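Local structure of USP37 protein (3U12) at residues G24-R29 with V56-G61; S30-I35 with I63-Q68; G41-V46 with L98-V103; S70-N75 with L92-F97. The protein probably acts as a cysteine-type deubiquitinase when complete, cleaving bonds to the C-terminal glycine of ubiquitin, this chain being its N-terminal pleckstrin homology (PH) domain. One frame throughout, in Å; residues are numbered along the deposited sequence. Where two conformers were deposited one is given.

Contact 1. Residues G24-R29 with V56-G61; sequences GPIRIR and VHYNTG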
# COMPACT_ATOMS: atom_id res chain seq x y z
N GLY A 24 6.40 -7.38 2.13
CA GLY A 24 5.60 -8.60 2.21
C GLY A 24 5.00 -9.02 0.89
O GLY A 24 5.10 -8.28 -0.09
N PRO A 25 4.33 -10.19 0.82
CA PRO A 25 3.64 -10.56 -0.43
C PRO A 25 2.60 -9.49 -0.78
O PRO A 25 1.87 -9.01 0.10
CB PRO A 25 3.01 -11.92 -0.10
CG PRO A 25 3.76 -12.42 1.10
CD PRO A 25 4.07 -11.19 1.88
N ILE A 26 2.58 -9.08 -2.04
CA ILE A 26 1.69 -8.05 -2.56
C ILE A 26 0.78 -8.58 -3.68
O ILE A 26 1.24 -9.27 -4.57
CB ILE A 26 2.53 -6.83 -3.06
CG1 ILE A 26 3.18 -6.08 -1.85
CG2 ILE A 26 1.68 -5.84 -3.93
CD1 ILE A 26 4.27 -5.03 -2.26
N ARG A 27 -0.52 -8.20 -3.63
CA ARG A 27 -1.51 -8.54 -4.64
C ARG A 27 -2.24 -7.24 -4.96
O ARG A 27 -2.61 -6.51 -4.05
CB ARG A 27 -2.51 -9.58 -4.08
CG ARG A 27 -2.86 -10.67 -5.06
CD ARG A 27 -4.19 -11.31 -4.73
NE ARG A 27 -5.31 -10.56 -5.30
CZ ARG A 27 -6.31 -10.05 -4.59
NH1 ARG A 27 -6.37 -10.23 -3.27
NH2 ARG A 27 -7.28 -9.37 -5.19
N ILE A 28 -2.42 -6.94 -6.25
CA ILE A 28 -3.10 -5.71 -6.65
C ILE A 28 -4.22 -6.01 -7.66
O ILE A 28 -4.08 -6.91 -8.49
CB ILE A 28 -2.05 -4.69 -7.23
CG1 ILE A 28 -1.01 -4.26 -6.14
CG2 ILE A 28 -2.73 -3.43 -7.83
CD1 ILE A 28 0.17 -3.60 -6.69
N ARG A 29 -5.31 -5.25 -7.58
CA ARG A 29 -6.42 -5.31 -8.52
C ARG A 29 -6.58 -3.86 -9.01
O ARG A 29 -6.97 -2.98 -8.23
CB ARG A 29 -7.69 -5.87 -7.84
CG ARG A 29 -8.96 -5.79 -8.69
CD ARG A 29 -10.14 -6.58 -8.11
NE ARG A 29 -10.42 -6.26 -6.70
CZ ARG A 29 -11.17 -5.25 -6.29
NH1 ARG A 29 -11.74 -4.43 -7.16
NH2 ARG A 29 -11.37 -5.05 -4.99
N VAL A 56 5.11 0.68 -5.69
CA VAL A 56 5.10 -0.76 -5.51
C VAL A 56 6.36 -1.31 -6.19
O VAL A 56 6.47 -1.25 -7.42
CB VAL A 56 3.81 -1.41 -6.06
CG1 VAL A 56 3.87 -2.95 -5.96
CG2 VAL A 56 2.57 -0.86 -5.35
N HIS A 57 7.30 -1.82 -5.41
CA HIS A 57 8.53 -2.44 -5.94
C HIS A 57 8.40 -3.94 -5.71
O HIS A 57 7.98 -4.37 -4.62
CB HIS A 57 9.77 -1.99 -5.14
CG HIS A 57 10.19 -0.57 -5.28
ND1 HIS A 57 9.79 0.39 -4.36
CD2 HIS A 57 11.12 -0.02 -6.10
CE1 HIS A 57 10.45 1.49 -4.69
NE2 HIS A 57 11.25 1.29 -5.75
N TYR A 58 8.80 -4.73 -6.69
CA TYR A 58 8.80 -6.18 -6.55
C TYR A 58 10.23 -6.66 -6.45
O TYR A 58 11.11 -6.07 -7.08
CB TYR A 58 8.09 -6.86 -7.72
CG TYR A 58 6.61 -6.57 -7.77
CD1 TYR A 58 5.76 -6.95 -6.72
CD2 TYR A 58 6.03 -5.99 -8.90
CE1 TYR A 58 4.40 -6.68 -6.76
CE2 TYR A 58 4.66 -5.73 -8.95
CZ TYR A 58 3.85 -6.11 -7.90
OH TYR A 58 2.50 -5.83 -7.94
N ASN A 59 10.45 -7.71 -5.65
CA ASN A 59 11.77 -8.34 -5.51
C ASN A 59 12.29 -8.83 -6.86
O ASN A 59 13.48 -8.66 -7.10
CB ASN A 59 11.72 -9.52 -4.53
CG ASN A 59 11.65 -9.15 -3.08
OD1 ASN A 59 11.32 -8.01 -2.70
ND2 ASN A 59 11.94 -10.11 -2.23
N THR A 60 11.42 -9.39 -7.73
CA THR A 60 11.80 -9.91 -9.06
C THR A 60 12.28 -8.81 -10.02
O THR A 60 12.91 -9.12 -11.02
CB THR A 60 10.68 -10.75 -9.70
OG1 THR A 60 9.42 -10.14 -9.47
CG2 THR A 60 10.66 -12.19 -9.22
N GLY A 61 11.98 -7.55 -9.72
CA GLY A 61 12.41 -6.43 -10.56
C GLY A 61 11.30 -5.82 -11.39
O GLY A 61 10.14 -5.82 -10.98
O HOH W 1 1.29 -8.04 -7.15

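Contact 2. Residues S30-I35 with I63-Q68; sequences SMQTGI and IPRIFQ. With SO4 (sulfate ion), chain D.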
# COMPACT_ATOMS: atom_id res chain seq x y z
N SER A 30 -6.18 -3.59 -10.26
CA SER A 30 -6.26 -2.26 -10.86
C SER A 30 -6.28 -2.33 -12.36
O SER A 30 -5.92 -3.35 -12.95
CB SER A 30 -5.10 -1.36 -10.39
OG SER A 30 -3.88 -1.78 -10.98
N MSE A 31 -6.72 -1.25 -12.99
CA MSE A 31 -6.75 -1.09 -14.44
C MSE A 31 -5.31 -1.19 -15.00
O MSE A 31 -5.10 -1.86 -16.02
CB MSE A 31 -7.35 0.28 -14.78
CG MSE A 31 -8.86 0.34 -14.66
SE MSE A 31 -9.71 -0.74 -16.06
CE MSE A 31 -9.76 0.59 -17.53
N GLN A 32 -4.30 -0.55 -14.31
CA GLN A 32 -2.92 -0.56 -14.81
C GLN A 32 -2.20 -1.90 -14.56
O GLN A 32 -1.21 -2.18 -15.24
CB GLN A 32 -2.09 0.63 -14.29
CG GLN A 32 -1.66 0.56 -12.81
CD GLN A 32 -0.60 1.60 -12.45
OE1 GLN A 32 0.25 1.98 -13.28
NE2 GLN A 32 -0.61 2.07 -11.22
N THR A 33 -2.65 -2.70 -13.59
CA THR A 33 -1.97 -3.99 -13.36
C THR A 33 -2.80 -5.26 -13.74
O THR A 33 -2.25 -6.36 -13.77
CB THR A 33 -1.55 -4.12 -11.89
OG1 THR A 33 -2.72 -4.28 -11.10
CG2 THR A 33 -0.71 -2.92 -11.38
N GLY A 34 -4.11 -5.12 -13.88
CA GLY A 34 -4.99 -6.28 -13.99
C GLY A 34 -5.08 -6.86 -12.58
O GLY A 34 -4.85 -6.14 -11.60
N ILE A 35 -5.40 -8.15 -12.44
CA ILE A 35 -5.43 -8.78 -11.11
C ILE A 35 -4.15 -9.61 -11.01
O ILE A 35 -4.02 -10.62 -11.70
CB ILE A 35 -6.73 -9.62 -10.85
CG1 ILE A 35 -7.97 -8.72 -10.89
CG2 ILE A 35 -6.62 -10.35 -9.48
CD1 ILE A 35 -9.34 -9.41 -10.88
N ILE A 63 9.93 -2.32 -13.86
CA ILE A 63 9.71 -0.90 -13.55
C ILE A 63 8.63 -0.77 -12.46
O ILE A 63 7.49 -1.20 -12.69
CB ILE A 63 9.37 -0.07 -14.82
CG1 ILE A 63 10.55 -0.09 -15.83
CG2 ILE A 63 9.02 1.40 -14.44
CD1 ILE A 63 10.16 0.03 -17.29
N PRO A 64 8.93 -0.15 -11.30
CA PRO A 64 7.89 0.00 -10.26
C PRO A 64 6.70 0.84 -10.73
O PRO A 64 6.87 1.78 -11.48
CB PRO A 64 8.62 0.74 -9.12
CG PRO A 64 10.06 0.44 -9.33
CD PRO A 64 10.22 0.39 -10.84
N ARG A 65 5.51 0.50 -10.26
CA ARG A 65 4.29 1.24 -10.57
C ARG A 65 3.96 2.15 -9.42
O ARG A 65 4.24 1.82 -8.25
CB ARG A 65 3.11 0.30 -10.88
CG ARG A 65 3.37 -0.58 -12.09
CD ARG A 65 2.16 -0.75 -12.99
NE ARG A 65 2.56 -1.06 -14.36
CZ ARG A 65 2.46 -0.23 -15.40
NH1 ARG A 65 1.93 0.98 -15.24
NH2 ARG A 65 2.86 -0.61 -16.61
N ILE A 66 3.36 3.30 -9.74
CA ILE A 66 3.01 4.29 -8.74
C ILE A 66 1.50 4.58 -8.73
O ILE A 66 0.86 4.67 -9.78
CB ILE A 66 3.87 5.57 -8.92
CG1 ILE A 66 3.51 6.64 -7.89
CG2 ILE A 66 3.84 6.13 -10.34
CD1 ILE A 66 4.57 7.56 -7.65
N PHE A 67 0.95 4.75 -7.51
CA PHE A 67 -0.46 4.99 -7.27
C PHE A 67 -0.53 6.25 -6.44
O PHE A 67 0.10 6.33 -5.38
CB PHE A 67 -1.02 3.79 -6.48
CG PHE A 67 -0.98 2.49 -7.24
CD1 PHE A 67 -2.12 2.01 -7.89
CD2 PHE A 67 0.18 1.72 -7.28
CE1 PHE A 67 -2.09 0.79 -8.58
CE2 PHE A 67 0.21 0.51 -7.99
CZ PHE A 67 -0.93 0.04 -8.61
N GLN A 68 -1.29 7.23 -6.92
CA GLN A 68 -1.52 8.48 -6.19
C GLN A 68 -2.32 8.20 -4.92
O GLN A 68 -3.25 7.40 -4.96
CB GLN A 68 -2.25 9.51 -7.05
CG GLN A 68 -2.37 10.86 -6.31
CD GLN A 68 -2.84 11.99 -7.18
OE1 GLN A 68 -2.44 12.13 -8.34
NE2 GLN A 68 -3.70 12.83 -6.62
S SO4 D . -4.95 15.93 -7.64
O1 SO4 D . -6.00 16.96 -7.56
O2 SO4 D . -4.13 16.14 -8.84
O3 SO4 D . -4.10 16.01 -6.44
O4 SO4 D . -5.59 14.61 -7.71

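Contact 3. Residues G41-V46 with L98-V103; sequences GSFEIV and LSIDKV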
# COMPACT_ATOMS: atom_id res chain seq x y z
N GLY A 41 7.37 -8.07 -2.24
CA GLY A 41 7.84 -6.73 -2.56
C GLY A 41 7.65 -5.72 -1.46
O GLY A 41 7.59 -6.09 -0.30
N SER A 42 7.53 -4.44 -1.81
CA SER A 42 7.34 -3.40 -0.82
C SER A 42 6.44 -2.28 -1.33
O SER A 42 6.30 -2.10 -2.55
CB SER A 42 8.71 -2.84 -0.41
OG SER A 42 9.27 -2.08 -1.47
N PHE A 43 5.79 -1.57 -0.38
CA PHE A 43 5.03 -0.34 -0.55
C PHE A 43 5.94 0.75 0.03
O PHE A 43 6.39 0.61 1.17
CB PHE A 43 3.73 -0.35 0.25
CG PHE A 43 2.58 -1.16 -0.31
CD1 PHE A 43 2.69 -1.78 -1.55
CD2 PHE A 43 1.39 -1.29 0.39
CE1 PHE A 43 1.63 -2.56 -2.05
CE2 PHE A 43 0.33 -2.04 -0.13
CZ PHE A 43 0.47 -2.70 -1.32
N GLU A 44 6.20 1.82 -0.71
CA GLU A 44 7.06 2.91 -0.22
C GLU A 44 6.33 4.21 -0.46
O GLU A 44 5.81 4.42 -1.56
CB GLU A 44 8.38 2.93 -1.02
CG GLU A 44 9.39 3.97 -0.58
CD GLU A 44 10.70 3.96 -1.34
OE1 GLU A 44 10.68 3.77 -2.57
OE2 GLU A 44 11.75 4.19 -0.70
N ILE A 45 6.36 5.12 0.52
CA ILE A 45 5.74 6.42 0.31
C ILE A 45 6.74 7.35 -0.40
O ILE A 45 7.90 7.43 0.02
CB ILE A 45 5.27 7.04 1.66
CG1 ILE A 45 4.13 6.21 2.34
CG2 ILE A 45 4.86 8.52 1.48
CD1 ILE A 45 2.84 5.94 1.48
N VAL A 46 6.27 8.08 -1.43
CA VAL A 46 7.08 9.11 -2.11
C VAL A 46 6.26 10.42 -2.17
O VAL A 46 5.07 10.38 -1.96
CB VAL A 46 7.60 8.70 -3.52
CG1 VAL A 46 8.52 7.49 -3.45
CG2 VAL A 46 6.44 8.48 -4.50
N LEU A 98 -5.12 -2.52 -3.33
CA LEU A 98 -3.74 -2.93 -3.06
C LEU A 98 -3.68 -3.66 -1.75
O LEU A 98 -4.09 -3.12 -0.72
CB LEU A 98 -2.79 -1.72 -3.01
CG LEU A 98 -2.52 -0.99 -4.35
CD1 LEU A 98 -3.65 -0.03 -4.70
CD2 LEU A 98 -1.26 -0.18 -4.26
N SER A 99 -3.13 -4.87 -1.77
CA SER A 99 -2.97 -5.67 -0.57
C SER A 99 -1.51 -6.04 -0.32
O SER A 99 -0.76 -6.30 -1.25
CB SER A 99 -3.82 -6.93 -0.65
OG SER A 99 -5.18 -6.56 -0.58
N ILE A 100 -1.13 -6.03 0.96
CA ILE A 100 0.22 -6.40 1.38
C ILE A 100 0.05 -7.26 2.63
O ILE A 100 -0.67 -6.87 3.56
CB ILE A 100 1.21 -5.21 1.53
CG1 ILE A 100 2.66 -5.73 1.81
CG2 ILE A 100 0.73 -4.21 2.58
CD1 ILE A 100 3.81 -4.70 1.62
N ASP A 101 0.62 -8.45 2.59
CA ASP A 101 0.43 -9.44 3.64
C ASP A 101 1.68 -9.67 4.49
O ASP A 101 2.76 -9.22 4.11
CB ASP A 101 -0.04 -10.76 2.99
CG ASP A 101 -0.74 -11.70 3.95
OD1 ASP A 101 -1.33 -11.22 4.94
OD2 ASP A 101 -0.69 -12.92 3.72
N LYS A 102 1.51 -10.33 5.66
CA LYS A 102 2.58 -10.72 6.58
C LYS A 102 3.50 -9.54 6.99
O LYS A 102 4.71 -9.71 7.15
CB LYS A 102 3.41 -11.87 5.95
CG LYS A 102 2.61 -13.15 5.71
CD LYS A 102 3.46 -14.22 5.01
CE LYS A 102 2.68 -15.47 4.68
NZ LYS A 102 2.29 -16.23 5.90
N VAL A 103 2.91 -8.36 7.19
CA VAL A 103 3.64 -7.17 7.61
C VAL A 103 3.77 -7.18 9.13
O VAL A 103 2.74 -7.34 9.78
CB VAL A 103 2.92 -5.88 7.13
CG1 VAL A 103 3.69 -4.62 7.51
CG2 VAL A 103 2.67 -5.93 5.62

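Contact 4. Residues S70-N75 with L92-F97; sequences SHNIKN and LQDNSF. With SO4 (sulfate ion), chain C.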
# COMPACT_ATOMS: atom_id res chain seq x y z
N SER A 70 -2.79 11.21 -2.37
CA SER A 70 -3.43 12.51 -2.06
C SER A 70 -4.73 12.66 -2.85
O SER A 70 -4.73 12.45 -4.08
CB SER A 70 -2.49 13.67 -2.41
OG SER A 70 -1.37 13.67 -1.54
N HIS A 71 -5.84 12.92 -2.12
CA HIS A 71 -7.21 13.05 -2.65
C HIS A 71 -7.59 11.79 -3.46
O HIS A 71 -8.31 11.92 -4.45
CB HIS A 71 -7.36 14.32 -3.55
CG HIS A 71 -7.01 15.60 -2.86
ND1 HIS A 71 -7.82 16.13 -1.88
CD2 HIS A 71 -5.95 16.42 -3.05
CE1 HIS A 71 -7.23 17.25 -1.49
NE2 HIS A 71 -6.10 17.46 -2.16
N ASN A 72 -7.05 10.60 -3.09
CA ASN A 72 -7.29 9.36 -3.85
C ASN A 72 -7.47 8.12 -2.95
O ASN A 72 -7.59 7.02 -3.47
CB ASN A 72 -6.17 9.13 -4.89
CG ASN A 72 -6.54 8.16 -6.01
OD1 ASN A 72 -7.69 8.07 -6.42
ND2 ASN A 72 -5.57 7.40 -6.52
N ILE A 73 -7.53 8.28 -1.64
CA ILE A 73 -7.74 7.15 -0.72
C ILE A 73 -9.23 7.03 -0.41
O ILE A 73 -9.88 8.02 -0.06
CB ILE A 73 -6.91 7.29 0.59
CG1 ILE A 73 -5.38 7.23 0.31
CG2 ILE A 73 -7.31 6.20 1.61
CD1 ILE A 73 -4.51 7.58 1.61
N LYS A 74 -9.76 5.81 -0.57
CA LYS A 74 -11.16 5.51 -0.29
C LYS A 74 -11.22 4.90 1.10
O LYS A 74 -11.92 5.44 1.97
CB LYS A 74 -11.74 4.55 -1.34
CG LYS A 74 -13.28 4.56 -1.35
CD LYS A 74 -13.87 3.32 -1.98
CE LYS A 74 -14.18 3.48 -3.45
NZ LYS A 74 -15.07 2.39 -3.93
N ASN A 75 -10.47 3.80 1.34
CA ASN A 75 -10.44 3.16 2.67
C ASN A 75 -9.16 2.35 2.89
O ASN A 75 -8.43 2.02 1.94
CB ASN A 75 -11.70 2.31 2.94
CG ASN A 75 -12.03 1.26 1.93
OD1 ASN A 75 -11.31 0.27 1.77
ND2 ASN A 75 -13.19 1.39 1.30
N LEU A 92 -8.39 2.61 -3.28
CA LEU A 92 -8.29 3.97 -3.81
C LEU A 92 -9.63 4.42 -4.37
O LEU A 92 -10.49 3.58 -4.57
CB LEU A 92 -7.17 4.05 -4.87
CG LEU A 92 -5.76 3.66 -4.36
CD1 LEU A 92 -4.72 3.74 -5.49
CD2 LEU A 92 -5.36 4.48 -3.14
N GLN A 93 -9.82 5.74 -4.61
CA GLN A 93 -11.07 6.32 -5.11
C GLN A 93 -11.39 5.88 -6.55
O GLN A 93 -12.56 5.88 -6.95
CB GLN A 93 -11.09 7.86 -4.97
CG GLN A 93 -11.25 8.30 -3.50
CD GLN A 93 -11.28 9.80 -3.23
OE1 GLN A 93 -11.74 10.61 -4.05
NE2 GLN A 93 -10.91 10.18 -2.01
N ASP A 94 -10.36 5.43 -7.30
CA ASP A 94 -10.57 4.91 -8.64
C ASP A 94 -10.84 3.39 -8.61
O ASP A 94 -10.90 2.74 -9.66
CB ASP A 94 -9.39 5.28 -9.56
CG ASP A 94 -8.15 4.44 -9.35
OD1 ASP A 94 -7.92 3.99 -8.21
OD2 ASP A 94 -7.37 4.30 -10.32
N ASN A 95 -11.01 2.82 -7.39
CA ASN A 95 -11.35 1.42 -7.10
C ASN A 95 -10.17 0.46 -7.16
O ASN A 95 -10.37 -0.74 -6.98
CB ASN A 95 -12.53 0.91 -7.98
CG ASN A 95 -13.83 1.57 -7.63
OD1 ASN A 95 -14.15 1.78 -6.46
ND2 ASN A 95 -14.62 1.91 -8.64
N SER A 96 -8.93 0.98 -7.37
CA SER A 96 -7.73 0.16 -7.29
C SER A 96 -7.68 -0.42 -5.85
O SER A 96 -8.02 0.27 -4.88
CB SER A 96 -6.48 0.99 -7.52
OG SER A 96 -6.53 1.69 -8.75
N PHE A 97 -7.34 -1.71 -5.75
CA PHE A 97 -7.25 -2.41 -4.47
C PHE A 97 -5.84 -2.96 -4.35
O PHE A 97 -5.43 -3.76 -5.19
CB PHE A 97 -8.27 -3.54 -4.43
CG PHE A 97 -8.36 -4.26 -3.11
CD1 PHE A 97 -8.83 -3.61 -1.97
CD2 PHE A 97 -8.00 -5.60 -3.00
CE1 PHE A 97 -8.92 -4.29 -0.75
CE2 PHE A 97 -8.12 -6.28 -1.79
CZ PHE A 97 -8.59 -5.62 -0.67
S SO4 C . -10.83 14.21 -1.11
O1 SO4 C . -12.05 14.82 -0.54
O2 SO4 C . -10.75 14.53 -2.54
O3 SO4 C . -9.66 14.74 -0.40
O4 SO4 C . -10.88 12.75 -0.93

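Contact 1. Residues G24-R29 with V56-G61
I26 meets Y58 and V56 through its branch methyl. With CG1 anti to the carbonyl carbon (chi1 -69°), the branch methyl is left facing the opposite segment, where I26 CG2 lies 4.0 Å from Y58 CE1 and 4.2 Å from V56 CG1. The ring is met at a slant, neither squarely on its face nor on its edge. I26 O and Y58 OH are bridged by one water, which donates to I26 O at 2.9 Å and lies 2.6 Å from Y58 OH, tying the phenol to the strand backbone. Strands 25-30 and 51-58 are not sheet neighbours: 39-48 pairs with each of them, and the curl typical of the PH fold brings their inward side chains together, the segment axes 9.1 Å apart at closest and 125° between directions. Two residues on, I28 extends its end methyl to V56, the two side chains reaching toward each other until I28 CD1 is 3.8 Å from V56 CG1. I28 CD1 also lies 3.5 Å from Y58 OH, so the hydroxyl rests against hydrocarbon while turning to the water. F67 packs on both I28 and V56, and K39 makes a cation-pi contact with the Y58 ring.

Contact 2. Residues S30-I35 with I63-Q68
Q32 lays its carboxamide between the R65 side chain and the F67 ring, one end of the amide serving each. Its first torsion (chi1 74°) puts CG between the backbone N and the carbonyl carbon, and the extended chain beyond carries the amide to both partners. Q32 and R65 run side by side, head against tail, with amide and guanidinium planes 70° apart. R65 NH1 donates to Q32 OE1 at 2.8 Å, bent at the hydrogen and tilted out of the carbonyl plane, while the backbone Q32 O stands over one face of the guanidinium. The other end of the amide, Q32 NE2, sits 3.2 Å above the plane of the F67 ring, nearer its rim than its centre and closest to CE1 and CZ. Because amide and ring planes are 65° apart, the nitrogen approaches steeply instead of stacking flat, and Q32 NE2 also gives a weak hydrogen bond to I66 O at 3.3 Å. Were Q32 an alanine, R65 NH1 would probably lose its acceptor and this face of the F67 ring its cover. T33 CG2 fills the angle between R65 CD, 3.9 Å away, and F67 CZ. At the ring edge, in its plane, lies S30 OG, which donates to T33 OG1 at 2.8 Å; that hydroxyl in turn donates to G34 O, whose opposite face receives S30 N. A classic beta bulge sets T33 and G34 together against S30 in the hairpin between strands 25-30 and 34-35. The side chains of S30, Q32 and T33 set this hairpin against strand 65-68, which pairs with 51-58, while F67 reaches inward to I28 and V56.

Contact 3. Residues G41-V46 with L98-V103
D101 OD1, one residue beyond the I100 that packs on F43, is gripped twice, by a salt bridge from R87 NE and a hydrogen bond with S81 OG. The side chains that meet F43 are apolar. I100 lies over one face of the phenyl ring: I100 CB stands 4.1 Å from the F43 ring centroid, 27° off the normal, as a CH-pi contact. With CG1 anti to the backbone N (chi1 -173°), I100 CG2 is wedged between N and the carbonyl carbon, and it comes to 3.5 Å from F43 CE2. The two side chains lie alongside each other, pointing opposite ways, a broad contact along their lengths. At the far end of the ring, F43 CZ lies 3.8 Å from L98 CB, and the carbonyl S99 O approaches the same atom at a slant. The segment axes are 8.6 Å apart at closest. Strand 25-30 pairs with both 39-48 and 97-104, and the curl of the PH sheet brings these two flanking strands face to face. L54 and I22 also pack on F43, whereas I100 and L98 continue to L88 and L92 of strand 85-92.

Contact 4. Residues S70-N75 with L92-F97
Q93 turns CG anti to its carbonyl carbon (chi1 -72°) and runs on extended, carrying its amide alongside the backbone of I73. There Q93 NE2 donates to I73 O at 3.1 Å, nearly straight at 176° although it comes from above the carbonyl plane. N72 instead sends CG anti to the backbone N, which places N72 OD1 3.7 Å from Q93 CB and N72 ND2 3.9 Å from L92 CD1; that nitrogen is bonded to Q68 O. Shortening N72 to an alanine is likely to leave Q68 O without this donor and open a gap beside L92. The backbones join through Q93 N to N72 O, 2.8 Å, next to the antiparallel non-hydrogen-bonded pair of I73 and L92. Further along, K74 bends so that K74 NZ meets N95 OD1 at 2.8 Å almost along the C=O axis. N95 closes the type I turn from L92; overlapping it, D94 OD1 accepts from S96 N in an Asx turn, and also from S96 OG. A sulfate, probably from the crystallisation liquor, takes H71 ND1 on O3 at 2.7 Å and Q93 NE2 on O4 at 2.8 Å, with N121 as a third donor. Neutral amides and an imidazole thus form a small anion site, and the bound charge would probably favour a protonated H71.

All four contacts belong to the one curled antiparallel sheet of the PH domain. Contacts 1 and 3 lie closest, their centres about 7 Å apart, and share the interior where strands 25-30, 39-48, 51-58 and 97-104 face one another. Contact 2, its centre about 10 Å from that of contact 1, continues the same packing through F67 to the rim. Contact 4 is farther, about 18 Å from contact 1 between centres, but a probable backbone hydrogen bond between F97 N and R29 O joins them. Along the chain contacts 1, 2 and 3 interlock with alternating segments, and contact 4 is nested inside the loop closed by contact 3. The early strands are thus tied to the late ones in a single domain, with the C-terminal helix 105-119 packing on I73.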